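Local atomic coordinates of glyoxalase family protein, putative (Bacillus anthracis, PDB entry 2QQZ), a protein that is of unknown function but belongs to the glyoxalase/bleomycin resistance/dioxygenase superfamily and is probably an enzyme or small-molecule-binding protein of that kind. Residues Q88-I91 with K92-I95. Residues are numbered along the deposited sequence; the frame is centred on the assembly and turned at random. Where two conformers were deposited one is given.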
ATOM      1  N   GLN A  88      -5.102   7.252 -21.383  0.60 44.55           N
ATOM      2  CA  GLN A  88      -6.139   7.510 -22.376  0.60 45.12           C
ATOM      3  C   GLN A  88      -7.198   6.410 -22.445  0.60 45.59           C
ATOM      4  O   GLN A  88      -8.324   6.683 -22.853  0.60 45.19           O
ATOM      5  CB  GLN A  88      -5.556   7.772 -23.772  0.60 45.08           C
ATOM      6  CG  GLN A  88      -4.889   9.124 -23.914  0.60 45.92           C
ATOM      7  CD  GLN A  88      -5.714  10.276 -23.359  0.60 45.68           C
ATOM      8  OE1 GLN A  88      -6.922  10.391 -23.609  0.60 45.60           O
ATOM      9  NE2 GLN A  88      -5.055  11.148 -22.615  0.60 46.97           N
ATOM     10  N   GLU A  89      -6.850   5.178 -22.058  1.00 45.77           N
ATOM     11  CA  GLU A  89      -7.866   4.113 -21.956  1.00 47.65           C
ATOM     12  C   GLU A  89      -8.824   4.352 -20.768  1.00 48.50           C
ATOM     13  O   GLU A  89     -10.013   3.992 -20.833  1.00 49.15           O
ATOM     14  CB  GLU A  89      -7.250   2.716 -21.850  1.00 47.58           C
ATOM     15  CG  GLU A  89      -6.560   2.215 -23.080  1.00 50.46           C
ATOM     16  CD  GLU A  89      -7.375   2.431 -24.363  1.00 55.89           C
ATOM     17  OE1 GLU A  89      -8.411   1.756 -24.517  1.00 56.78           O
ATOM     18  OE2 GLU A  89      -6.979   3.276 -25.203  1.00 56.15           O
ATOM     19  N   LEU A  90      -8.318   4.948 -19.693  1.00 48.71           N
ATOM     20  CA  LEU A  90      -9.165   5.286 -18.564  1.00 48.94           C
ATOM     21  C   LEU A  90     -10.070   6.472 -18.904  1.00 50.13           C
ATOM     22  O   LEU A  90     -11.260   6.460 -18.607  1.00 51.29           O
ATOM     23  CB  LEU A  90      -8.341   5.562 -17.293  1.00 48.53           C
ATOM     24  CG  LEU A  90      -7.506   4.406 -16.708  1.00 46.49           C
ATOM     25  CD1 LEU A  90      -6.872   4.839 -15.386  1.00 41.71           C
ATOM     26  CD2 LEU A  90      -8.266   3.073 -16.541  1.00 47.41           C
ATOM     27  N   ILE A  91      -9.512   7.494 -19.531  1.00 50.57           N
ATOM     28  CA  ILE A  91     -10.300   8.640 -19.962  1.00 50.98           C
ATOM     29  C   ILE A  91     -11.416   8.140 -20.926  1.00 51.75           C
ATOM     30  O   ILE A  91     -12.592   8.404 -20.702  1.00 51.83           O
ATOM     31  CB  ILE A  91      -9.400   9.723 -20.582  1.00 50.49           C
ATOM     32  CG1 ILE A  91      -8.594  10.423 -19.478  1.00 48.15           C
ATOM     33  CG2 ILE A  91     -10.231  10.727 -21.404  1.00 50.69           C
ATOM     34  CD1 ILE A  91      -7.419  11.213 -20.000  1.00 45.01           C
ATOM     35  N   LYS A  92     -11.056   7.343 -21.931  1.00 52.91           N
ATOM     36  CA  LYS A  92     -12.059   6.728 -22.835  1.00 53.73           C
ATOM     37  C   LYS A  92     -13.283   6.167 -22.069  1.00 54.08           C
ATOM     38  O   LYS A  92     -14.420   6.275 -22.532  1.00 54.16           O
ATOM     39  CB  LYS A  92     -11.420   5.610 -23.655  1.00 53.68           C
ATOM     40  CG  LYS A  92     -11.616   5.709 -25.126  1.00 56.49           C
ATOM     41  CD  LYS A  92     -10.628   4.769 -25.844  1.00 60.48           C
ATOM     42  CE  LYS A  92     -11.222   3.358 -26.061  1.00 63.23           C
ATOM     43  NZ  LYS A  92     -12.189   3.311 -27.248  1.00 64.56           N
ATOM     44  N   GLN A  93     -13.039   5.581 -20.900  1.00 53.90           N
ATOM     45  CA  GLN A  93     -14.094   4.977 -20.082  1.00 54.26           C
ATOM     46  C   GLN A  93     -14.754   5.955 -19.082  1.00 54.20           C
ATOM     47  O   GLN A  93     -15.470   5.538 -18.167  1.00 54.74           O
ATOM     48  CB  GLN A  93     -13.527   3.759 -19.319  1.00 53.73           C
ATOM     49  CG  GLN A  93     -12.961   2.658 -20.205  1.00 53.58           C
ATOM     50  CD  GLN A  93     -12.222   1.610 -19.398  1.00 55.41           C
ATOM     51  OE1 GLN A  93     -10.986   1.571 -19.384  1.00 57.29           O
ATOM     52  NE2 GLN A  93     -12.978   0.762 -18.689  1.00 55.75           N
ATOM     53  N   GLY A  94     -14.487   7.247 -19.219  1.00 53.77           N
ATOM     54  CA  GLY A  94     -15.111   8.254 -18.348  1.00 52.21           C
ATOM     55  C   GLY A  94     -14.514   8.408 -16.956  1.00 51.54           C
ATOM     56  O   GLY A  94     -15.113   9.050 -16.090  1.00 51.75           O
ATOM     57  N   ILE A  95     -13.345   7.812 -16.728  1.00 50.19           N
ATOM     58  CA  ILE A  95     -12.641   7.959 -15.453  1.00 48.52           C
ATOM     59  C   ILE A  95     -11.918   9.297 -15.365  1.00 48.42           C
ATOM     60  O   ILE A  95     -11.187   9.673 -16.289  1.00 48.53           O
ATOM     61  CB  ILE A  95     -11.633   6.793 -15.217  1.00 49.13           C
ATOM     62  CG1 ILE A  95     -12.370   5.449 -15.253  1.00 49.97           C
ATOM     63  CG2 ILE A  95     -10.888   6.978 -13.901  1.00 45.12           C
ATOM     64  CD1 ILE A  95     -13.487   5.354 -14.177  1.00 48.89           C
TER
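Two nested backbone bonds between Leu90, Ile91, Gly94 and Ile95 close the last turn of helix 83-92 in a Schellman motif. Ile95 N reaches back to Leu90 O at 3.1 Å, and inside that loop Gly94 N binds Ile91 O at 2.7 Å, each with a fairly straight N-H. Gly94 is the C-prime residue; its positive phi of 79° reverses the chain and turns both amides back toward the helix end. Leu90 O also takes a weak, strongly bent bond from Gln93 N, so two amides share this carbonyl. Just before the cap the helical pattern still holds: Lys92 N donates to Gln88 O at 3.0 Å, whereas the next such bond, Gln93 N to Glu89 O, has stretched to a weak 3.4 Å. The same reversal brings two aliphatic side chains together, Leu90 CB lying 4.1 Å from Ile95 CB, a hydrophobic contact that often accompanies this motif. Glu89 and Lys92 run alongside one another, pointing the same way. The lysine chain bends at chi3 (90°), which brings its CE to 3.6 Å from Glu89 OE1; a further bend at chi4 sets the position of the ammonium NZ, which stays 4.9 Å from that oxygen, leaving opposite charges near each other without a salt bridge. Glu89 also packs on Tyr7 of the second subunit. The cap leads from helix 83-92 into the loop before strand 98-100: Leu90, Gln93 and Ile95 touch Thr33 at the end of helix 23-33, while Leu90 meets Phe109 and Ile95 meets Val111 on strand 106-112.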